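Local coordinates for protein phosphoribosylaminoimidazole carboxylase (Treponema denticola, PDB 5C5D) that catalyses the reversible carboxylation of 5-aminoimidazole ribonucleotide with CO2 to 4-carboxy-5-aminoimidazole ribonucleotide, a step of de novo purine biosynthesis, at residues P3-L8 against L61-A66; M49-E54 against D77-G82. The protein carries 1 engineered substitution. One frame throughout, in Å; residues are numbered along the deposited sequence.

Contact 1 (P3-L8 against L61-A66); sequences PLVIIL and LYITIA
Ile6 and Tyr62 meet through matching first torsions. In each, CG1 or CG lies anti to the carbonyl carbon (chi1 -61° and -60°), and the two side chains run side by side. Chi2 of Ile6 (86°) brings CD1 over one face of the Tyr62 ring, offset toward the rim, 4.1 Å from its centroid in a CH-pi contact. Ile6 CB touches ring atom Tyr62 CD2 at 3.6 Å. On the other face of the sheet, Val5 CG1 packs on Ile63 CD1 at 3.7 Å, and Ile7 CG2 meets the end of Ile65, CD1, at 3.6 Å. Five backbone hydrogen bonds join the parallel strands. Ile6 and Leu8 bond through both N and O, to Leu61 and Ile63 and to Ile63 and Ile65. The first bond runs from Leu61 N to Leu4 O at 3.0 Å. Val5 and Ile7 turn their backbone bonds to strand 31-36, so strand 4-9 is paired on both edges, within a parallel sheet of the flavodoxin-like kind. Helices 15-27 and 117-129 cover the face with Val5 and Leu61. Helix 43-54 covers the face with Ile6 and Tyr62, through Tyr53, Leu50 and Met49.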
# COMPACT_ATOMS: atom_id res chain seq x y z
N PRO D 3 22.66 11.67 -33.29
CA PRO D 3 22.22 11.68 -31.90
C PRO D 3 23.18 10.99 -30.93
O PRO D 3 24.00 10.17 -31.33
CB PRO D 3 20.89 10.93 -31.97
CG PRO D 3 20.36 11.23 -33.36
CD PRO D 3 21.61 11.19 -34.20
N LEU D 4 23.06 11.37 -29.65
CA LEU D 4 23.85 10.80 -28.58
C LEU D 4 22.96 10.61 -27.36
O LEU D 4 22.21 11.50 -26.99
CB LEU D 4 25.03 11.72 -28.21
CG LEU D 4 25.87 11.24 -27.05
CD1 LEU D 4 26.54 9.93 -27.44
CD2 LEU D 4 26.91 12.28 -26.67
N VAL D 5 23.05 9.45 -26.71
CA VAL D 5 22.34 9.23 -25.47
C VAL D 5 23.38 9.01 -24.39
O VAL D 5 24.21 8.12 -24.50
CB VAL D 5 21.42 8.01 -25.53
CG1 VAL D 5 20.80 7.74 -24.16
CG2 VAL D 5 20.33 8.20 -26.56
N ILE D 6 23.31 9.81 -23.34
CA ILE D 6 24.21 9.68 -22.22
C ILE D 6 23.46 8.90 -21.17
O ILE D 6 22.44 9.36 -20.67
CB ILE D 6 24.65 11.04 -21.65
CG1 ILE D 6 25.39 11.87 -22.72
CG2 ILE D 6 25.49 10.82 -20.41
CD1 ILE D 6 24.50 12.71 -23.64
N ILE D 7 23.99 7.73 -20.83
CA ILE D 7 23.41 6.90 -19.78
C ILE D 7 24.20 7.14 -18.53
O ILE D 7 25.37 6.76 -18.46
CB ILE D 7 23.45 5.42 -20.15
CG1 ILE D 7 22.75 5.21 -21.49
CG2 ILE D 7 22.78 4.57 -19.05
CD1 ILE D 7 22.91 3.80 -22.05
N LEU D 8 23.60 7.81 -17.55
CA LEU D 8 24.30 8.19 -16.32
C LEU D 8 23.69 7.50 -15.12
O LEU D 8 22.49 7.64 -14.86
CB LEU D 8 24.27 9.71 -16.13
CG LEU D 8 24.84 10.19 -14.80
CD1 LEU D 8 26.30 9.82 -14.62
CD2 LEU D 8 24.64 11.70 -14.69
N LEU D 61 20.06 13.04 -25.48
CA LEU D 61 19.19 12.70 -24.38
C LEU D 61 20.04 12.15 -23.24
O LEU D 61 21.08 11.56 -23.50
CB LEU D 61 18.14 11.67 -24.78
CG LEU D 61 17.08 12.16 -25.75
CD1 LEU D 61 16.25 10.98 -26.19
CD2 LEU D 61 16.18 13.24 -25.15
N TYR D 62 19.59 12.35 -22.01
CA TYR D 62 20.19 11.71 -20.86
C TYR D 62 19.22 10.70 -20.31
O TYR D 62 18.05 11.03 -20.14
CB TYR D 62 20.55 12.75 -19.80
CG TYR D 62 21.54 13.79 -20.30
CD1 TYR D 62 21.11 14.86 -21.07
CD2 TYR D 62 22.89 13.70 -19.99
CE1 TYR D 62 22.02 15.81 -21.53
CE2 TYR D 62 23.78 14.64 -20.42
CZ TYR D 62 23.35 15.70 -21.19
OH TYR D 62 24.23 16.65 -21.67
N ILE D 63 19.69 9.49 -20.04
CA ILE D 63 18.89 8.48 -19.34
C ILE D 63 19.56 8.29 -17.98
O ILE D 63 20.72 7.89 -17.91
CB ILE D 63 18.78 7.17 -20.11
CG1 ILE D 63 18.11 7.39 -21.46
CG2 ILE D 63 18.01 6.13 -19.30
CD1 ILE D 63 18.08 6.11 -22.34
N THR D 64 18.82 8.58 -16.91
CA THR D 64 19.37 8.61 -15.57
C THR D 64 18.87 7.46 -14.72
O THR D 64 17.68 7.18 -14.65
CB THR D 64 19.06 9.94 -14.91
OG1 THR D 64 17.65 10.20 -15.08
CG2 THR D 64 19.91 11.04 -15.55
N ILE D 65 19.83 6.75 -14.14
CA ILE D 65 19.58 5.52 -13.38
C ILE D 65 20.04 5.64 -11.94
O ILE D 65 21.22 5.74 -11.70
CB ILE D 65 20.36 4.36 -13.99
CG1 ILE D 65 19.95 4.16 -15.46
CG2 ILE D 65 20.09 3.06 -13.25
CD1 ILE D 65 20.97 3.28 -16.20
N ALA D 66 19.12 5.64 -10.99
CA ALA D 66 19.50 5.70 -9.60
C ALA D 66 18.52 4.90 -8.77
O ALA D 66 17.31 5.06 -8.93
CB ALA D 66 19.56 7.12 -9.11

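Contact 2 (M49-E54 against D77-G82); sequences MLKEYE and DGFVKG
Glu54 OE1 takes two bonds from Lys81. The backbone N of Lys81 donates to OE1 at 2.9 Å, with an N-H...O angle of 161°. Lys81 NZ forms a salt bridge to the same OE1 at 3.1 Å, from the opposite face of the carboxylate plane. Chi3 (-57°) of Lys81 turns CE and chi4 (-58°) turns NZ back toward the acid. NZ also bonds the Glu54 backbone O weakly. A water donates to Glu54 OE2 and accepts from Gly82 N, and the Tyr62 hydroxyl also bonds OE2. The side chains of Val80 and Glu54 cross at about a right angle, with Val80 CB 3.5 Å from Glu54 OE2. One turn earlier, Leu50 CB lies 3.8 Å from Phe79 CD2. Lys51 passes across the Phe79 ring edge, its CG 3.7 Å from Phe79 CZ and its CE in the ring plane. The contact joins the last turn of helix 43-54 to residues 79-82, which lead to strand 84-86 of the alpha/beta fold. Farther out, Arg126 of a second subunit bonds Lys81 O and packs on Val80. Both carboxylate oxygens thus have partners, which fixes the rotation of the group. The close ammonium and N-H donors would be expected to favour charged Glu54.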
# COMPACT_ATOMS: atom_id res chain seq x y z
N MET D 49 30.82 16.73 -15.75
CA MET D 49 30.48 15.81 -16.82
C MET D 49 29.36 16.35 -17.69
O MET D 49 29.44 16.31 -18.92
CB MET D 49 30.06 14.47 -16.23
CG MET D 49 29.77 13.42 -17.23
SD MET D 49 28.93 12.11 -16.34
CE MET D 49 30.23 11.66 -15.20
N LEU D 50 28.31 16.84 -17.04
CA LEU D 50 27.17 17.37 -17.79
C LEU D 50 27.60 18.58 -18.63
O LEU D 50 27.12 18.73 -19.76
CB LEU D 50 26.03 17.75 -16.87
CG LEU D 50 25.37 16.62 -16.08
CD1 LEU D 50 24.23 17.16 -15.24
CD2 LEU D 50 24.86 15.52 -17.01
N LYS D 51 28.49 19.42 -18.11
CA LYS D 51 28.92 20.59 -18.90
C LYS D 51 29.62 20.15 -20.19
O LYS D 51 29.46 20.78 -21.24
CB LYS D 51 29.82 21.52 -18.09
CG LYS D 51 29.06 22.32 -17.06
CD LYS D 51 29.97 23.31 -16.33
CE LYS D 51 29.21 24.06 -15.24
NZ LYS D 51 30.16 24.89 -14.42
N GLU D 52 30.40 19.08 -20.10
CA GLU D 52 31.10 18.58 -21.28
C GLU D 52 30.10 18.07 -22.34
O GLU D 52 30.23 18.43 -23.52
CB GLU D 52 32.07 17.46 -20.89
CG GLU D 52 33.29 17.96 -20.13
CD GLU D 52 34.04 16.86 -19.41
OE1 GLU D 52 33.63 15.68 -19.50
OE2 GLU D 52 35.05 17.17 -18.75
N TYR D 53 29.11 17.27 -21.94
CA TYR D 53 28.13 16.74 -22.90
C TYR D 53 27.23 17.85 -23.44
O TYR D 53 26.89 17.87 -24.63
CB TYR D 53 27.26 15.62 -22.28
CG TYR D 53 28.06 14.35 -22.07
CD1 TYR D 53 28.55 13.64 -23.16
CD2 TYR D 53 28.31 13.87 -20.81
CE1 TYR D 53 29.28 12.47 -22.98
CE2 TYR D 53 29.03 12.69 -20.61
CZ TYR D 53 29.51 12.01 -21.70
OH TYR D 53 30.24 10.86 -21.52
N GLU D 54 26.89 18.81 -22.59
CA GLU D 54 25.97 19.89 -22.98
C GLU D 54 26.55 20.80 -24.06
O GLU D 54 25.80 21.41 -24.85
CB GLU D 54 25.57 20.71 -21.76
CG GLU D 54 24.48 20.05 -20.92
CD GLU D 54 23.16 20.00 -21.64
OE1 GLU D 54 22.46 21.05 -21.66
OE2 GLU D 54 22.83 18.93 -22.19
N ASP D 77 18.02 16.61 -14.81
CA ASP D 77 16.97 17.31 -15.53
C ASP D 77 16.94 18.82 -15.25
O ASP D 77 16.67 19.63 -16.15
CB ASP D 77 15.61 16.72 -15.19
CG ASP D 77 14.57 17.14 -16.15
OD1 ASP D 77 14.47 16.49 -17.22
OD2 ASP D 77 13.90 18.14 -15.85
N GLY D 78 17.26 19.22 -14.03
CA GLY D 78 17.31 20.64 -13.72
C GLY D 78 18.51 21.37 -14.30
O GLY D 78 18.50 22.59 -14.40
N PHE D 79 19.53 20.62 -14.67
CA PHE D 79 20.77 21.20 -15.19
C PHE D 79 20.78 21.32 -16.72
O PHE D 79 21.17 22.36 -17.28
CB PHE D 79 21.96 20.36 -14.73
CG PHE D 79 23.28 21.01 -15.05
CD1 PHE D 79 23.86 21.89 -14.15
CD2 PHE D 79 23.89 20.81 -16.28
CE1 PHE D 79 25.04 22.53 -14.46
CE2 PHE D 79 25.08 21.45 -16.59
CZ PHE D 79 25.65 22.31 -15.67
N VAL D 80 20.40 20.25 -17.43
CA VAL D 80 20.58 20.21 -18.88
C VAL D 80 19.43 20.90 -19.59
O VAL D 80 18.36 21.11 -19.02
CB VAL D 80 20.72 18.75 -19.40
CG1 VAL D 80 21.84 18.01 -18.71
CG2 VAL D 80 19.43 17.95 -19.18
N LYS D 81 19.69 21.28 -20.84
CA LYS D 81 18.73 22.04 -21.64
C LYS D 81 17.57 21.18 -22.12
O LYS D 81 16.40 21.55 -21.98
CB LYS D 81 19.43 22.66 -22.86
CG LYS D 81 20.51 23.67 -22.52
CD LYS D 81 21.05 24.38 -23.78
CE LYS D 81 21.60 23.41 -24.83
NZ LYS D 81 22.71 22.54 -24.31
N GLY D 82 17.92 20.05 -22.72
CA GLY D 82 16.96 19.19 -23.40
C GLY D 82 16.33 18.16 -22.50
O GLY D 82 16.51 18.17 -21.29
O HOH W 1 20.32 18.67 -23.36

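Contact 1 is wholly buried in the centre of the sheet, while contact 2 is partly buried nearer the surface, with Lys51 and Lys81 exposed. They lie about 10 Å apart, centre to centre. Contact 1 pairs two strands by regular backbone bonds and hydrocarbon packing. Contact 2 ties the end of helix 43-54 to residues 79-82 by charge, water and a phenyl ring. Tyr62 belongs to both contacts, and its CE1 touches Val80 CG1. Strand 60-65 lies between helices 43-54 and 72-79 in the chain. Each contact also reaches the second subunit, contact 1 by packing and contact 2 partly through Arg126 of that neighbouring subunit.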